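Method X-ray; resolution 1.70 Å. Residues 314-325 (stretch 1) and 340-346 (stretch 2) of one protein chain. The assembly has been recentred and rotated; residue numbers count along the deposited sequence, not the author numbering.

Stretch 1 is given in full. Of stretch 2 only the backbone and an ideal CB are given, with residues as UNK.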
# COMPACT_ATOMS: atom_id res chain seq x y z
N GLY A 314 -5.11 15.01 26.10
CA GLY A 314 -5.08 13.70 26.74
C GLY A 314 -5.58 13.64 28.17
O GLY A 314 -6.73 14.02 28.45
N GLY A 315 -4.77 13.11 29.09
CA GLY A 315 -5.10 13.10 30.49
C GLY A 315 -5.59 11.77 31.04
O GLY A 315 -6.07 11.73 32.15
N ASP A 316 -5.50 10.69 30.24
CA ASP A 316 -5.94 9.35 30.70
C ASP A 316 -4.88 8.68 31.57
O ASP A 316 -3.67 8.88 31.39
CB ASP A 316 -6.28 8.44 29.53
CG ASP A 316 -5.14 8.34 28.48
OD1 ASP A 316 -4.35 9.30 28.27
OD2 ASP A 316 -5.03 7.26 27.84
N GLU A 317 -5.36 7.90 32.55
CA GLU A 317 -4.51 6.89 33.16
C GLU A 317 -3.23 7.37 33.82
O GLU A 317 -2.25 6.64 33.84
CB GLU A 317 -4.18 5.76 32.15
CG GLU A 317 -5.39 5.00 31.61
CD GLU A 317 -4.98 3.89 30.63
OE1 GLU A 317 -4.02 4.07 29.86
OE2 GLU A 317 -5.68 2.85 30.60
N ASN A 318 -3.31 8.51 34.53
CA ASN A 318 -2.29 8.87 35.50
C ASN A 318 -2.62 8.05 36.75
O ASN A 318 -3.56 8.39 37.45
CB ASN A 318 -2.34 10.35 35.74
CG ASN A 318 -1.40 10.78 36.87
OD1 ASN A 318 -0.56 10.03 37.31
ND2 ASN A 318 -1.57 11.99 37.31
N GLU A 319 -1.91 7.00 37.04
CA GLU A 319 -2.27 6.26 38.27
C GLU A 319 -1.74 6.87 39.56
O GLU A 319 -2.09 6.46 40.68
CB GLU A 319 -1.82 4.84 38.13
CG GLU A 319 -2.76 4.13 37.17
CD GLU A 319 -2.41 2.67 36.98
OE1 GLU A 319 -3.37 1.95 36.72
OE2 GLU A 319 -1.20 2.25 37.10
N GLY A 320 -0.92 7.89 39.42
CA GLY A 320 -0.74 8.76 40.54
C GLY A 320 0.37 8.30 41.53
O GLY A 320 0.64 9.02 42.49
N LYS A 321 1.06 7.22 41.24
CA LYS A 321 2.05 6.66 42.22
C LYS A 321 3.25 7.57 42.42
O LYS A 321 3.64 7.83 43.58
CB LYS A 321 2.46 5.24 41.87
CG LYS A 321 1.36 4.15 41.94
CD LYS A 321 0.46 4.18 43.15
CE LYS A 321 -0.46 2.96 43.30
NZ LYS A 321 -1.62 3.37 44.19
N ASP A 322 3.85 8.10 41.34
CA ASP A 322 4.95 9.04 41.53
C ASP A 322 4.50 10.33 42.20
O ASP A 322 5.23 10.91 43.06
CB ASP A 322 5.63 9.34 40.21
CG ASP A 322 6.42 8.16 39.65
OD1 ASP A 322 6.62 7.08 40.29
OD2 ASP A 322 6.94 8.36 38.49
N TRP A 323 3.31 10.81 41.85
CA TRP A 323 2.75 11.98 42.53
C TRP A 323 2.62 11.75 44.04
O TRP A 323 3.05 12.62 44.82
CB TRP A 323 1.44 12.39 41.90
CG TRP A 323 1.61 13.05 40.55
CD1 TRP A 323 2.72 13.11 39.78
CD2 TRP A 323 0.56 13.72 39.81
NE1 TRP A 323 2.43 13.79 38.58
CE2 TRP A 323 1.12 14.20 38.62
CE3 TRP A 323 -0.78 13.96 40.07
CZ2 TRP A 323 0.38 14.92 37.69
CZ3 TRP A 323 -1.52 14.70 39.20
CH2 TRP A 323 -0.96 15.14 37.99
N ASP A 324 2.04 10.62 44.42
CA ASP A 324 1.84 10.26 45.84
C ASP A 324 3.17 10.24 46.59
O ASP A 324 3.20 10.57 47.78
CB ASP A 324 1.18 8.90 45.92
CG ASP A 324 -0.25 8.88 45.50
OD1 ASP A 324 -0.92 9.91 45.36
OD2 ASP A 324 -0.72 7.71 45.34
N ALA A 325 4.23 9.81 45.95
CA ALA A 325 5.52 9.59 46.62
C ALA A 325 6.34 10.83 46.69
O ALA A 325 7.29 10.84 47.41
CB ALA A 325 6.30 8.56 45.84
N UNK A 340 -7.03 15.59 45.84
CA UNK A 340 -6.91 14.33 45.12
C UNK A 340 -5.93 14.55 43.92
O UNK A 340 -5.74 15.67 43.45
CB UNK A 340 -8.28 13.84 44.65
N UNK A 341 -5.41 13.45 43.42
CA UNK A 341 -4.62 13.50 42.16
C UNK A 341 -5.46 14.06 41.03
O UNK A 341 -4.94 14.79 40.19
CB UNK A 341 -4.10 12.11 41.78
N UNK A 342 -6.72 13.61 40.91
CA UNK A 342 -7.56 14.14 39.83
C UNK A 342 -7.74 15.66 39.95
O UNK A 342 -7.70 16.36 38.93
CB UNK A 342 -8.93 13.45 39.84
N UNK A 343 -7.89 16.18 41.17
CA UNK A 343 -7.97 17.65 41.36
C UNK A 343 -6.68 18.32 40.93
O UNK A 343 -6.70 19.38 40.27
CB UNK A 343 -8.27 18.00 42.82
N UNK A 344 -5.56 17.70 41.26
CA UNK A 344 -4.29 18.27 40.85
C UNK A 344 -4.09 18.22 39.34
O UNK A 344 -3.55 19.13 38.70
CB UNK A 344 -3.14 17.54 41.55
N UNK A 345 -4.55 17.12 38.74
CA UNK A 345 -4.45 16.97 37.29
C UNK A 345 -5.37 17.96 36.57
O UNK A 345 -5.02 18.51 35.52
CB UNK A 345 -4.79 15.54 36.88
N UNK A 346 -6.53 18.25 37.15
CA UNK A 346 -7.40 19.27 36.56
C UNK A 346 -6.75 20.65 36.69
O UNK A 346 -6.81 21.45 35.77
CB UNK A 346 -8.78 19.26 37.23

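Position 340 has phi/psi of -121/160, an extended residue just before a helix. Its CA-to-CB bond points away from stretch 1, and nothing of that stretch lies near its CB. The N-cap site suits a short side chain with an acceptor: Ser, Thr, Asp or Asn. The residue is T340. Its OG1 accepts from the backbone N of position 343 at 2.9 Å, capping the helix.

Position 341 opens the helix and points toward stretch 1. Its ideal CB lies 4.2 Å from W323 CE3 and 4.9 Å from G320 CA. Stretch 1 offers the ring edge of W323 and, farther out, the carboxylate of D324. A side chain that carries a donor a few bonds beyond CB would suit: Asn or Gln, or a longer Lys. The residue is N341. Its ND2 donates to D324 OD1 at 2.9 Å. Its OD1 is 3.5 Å from W323 CE3, at the ring edge near its plane. An ideal CB on G320 would be 2.6 Å from N341 ND2, a clash.

Position 342 points away, with nothing of stretch 1 within 5.5 Å of its ideal CB. Many polar side chains would suit. The residue is H342. The end of its side chain comes nearer but makes no close contact.

Position 343 also points away, so stretch 1 sets no demand. Polar or charged residues fit a helix here. The residue is E343.

Position 344 points toward stretch 1, and its ideal CB is 4.0 Å from W323 CZ3. Carbon of the indole is what lies nearest, so an apolar side chain is expected: Leu, Met, Ile or Val. The residue is L344. Its CD2 packs 3.6 Å from W323 CE3, approaching the ring obliquely.

Position 345 points toward stretch 1 as well. Its ideal CB lies 4.0 Å from W323 CH2 and 4.8 Å from N318 ND2. Farther along, the carbonyl of G315 offers an acceptor. A long side chain with a donor would suit: Gln, Lys or Arg. The residue is Q345, extended with chi1 and chi2 both t. Its NE2 donates to G315 O at 2.8 Å, at a nearly straight angle of 163°. Its OE1 accepts from a water at 2.8 Å. That water also donates to G315 O and accepts from N318 N, so both ends of the amide are tied to the loop.

Position 346 is out of reach of stretch 1, so any residue compatible with a helix would do, polar or apolar. The residue is T346, with OG1 hydrogen-bonded elsewhere in the structure.

Stretch 2, residues 340-346: TNHELQT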
# COMPACT_ATOMS: atom_id res chain seq x y z
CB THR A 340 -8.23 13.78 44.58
OG1 THR A 340 -8.73 14.62 43.49
CG2 THR A 340 -9.28 13.56 45.68
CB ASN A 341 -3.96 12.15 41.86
CG ASN A 341 -2.76 11.90 42.75
OD1 ASN A 341 -2.07 12.82 43.17
ND2 ASN A 341 -2.54 10.69 43.06
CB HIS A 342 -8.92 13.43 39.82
CG HIS A 342 -8.84 12.07 39.20
ND1 HIS A 342 -7.87 11.73 38.30
CD2 HIS A 342 -9.64 10.98 39.33
CE1 HIS A 342 -8.06 10.49 37.90
NE2 HIS A 342 -9.13 10.01 38.51
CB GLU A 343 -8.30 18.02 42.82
CG GLU A 343 -9.74 17.65 43.15
CD GLU A 343 -10.09 18.00 44.61
OE1 GLU A 343 -9.29 18.62 45.33
OE2 GLU A 343 -11.24 17.82 44.92
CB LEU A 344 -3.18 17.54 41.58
CG LEU A 344 -1.72 17.84 41.19
CD1 LEU A 344 -1.39 19.29 41.32
CD2 LEU A 344 -0.75 17.00 42.01
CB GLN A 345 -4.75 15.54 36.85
CG GLN A 345 -4.34 15.31 35.41
CD GLN A 345 -4.76 13.94 34.90
OE1 GLN A 345 -4.69 12.96 35.60
NE2 GLN A 345 -5.21 13.88 33.68
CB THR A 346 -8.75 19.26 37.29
OG1 THR A 346 -9.43 18.00 37.01
CG2 THR A 346 -9.64 20.45 36.79
O HOH W 1 -5.58 10.49 34.67
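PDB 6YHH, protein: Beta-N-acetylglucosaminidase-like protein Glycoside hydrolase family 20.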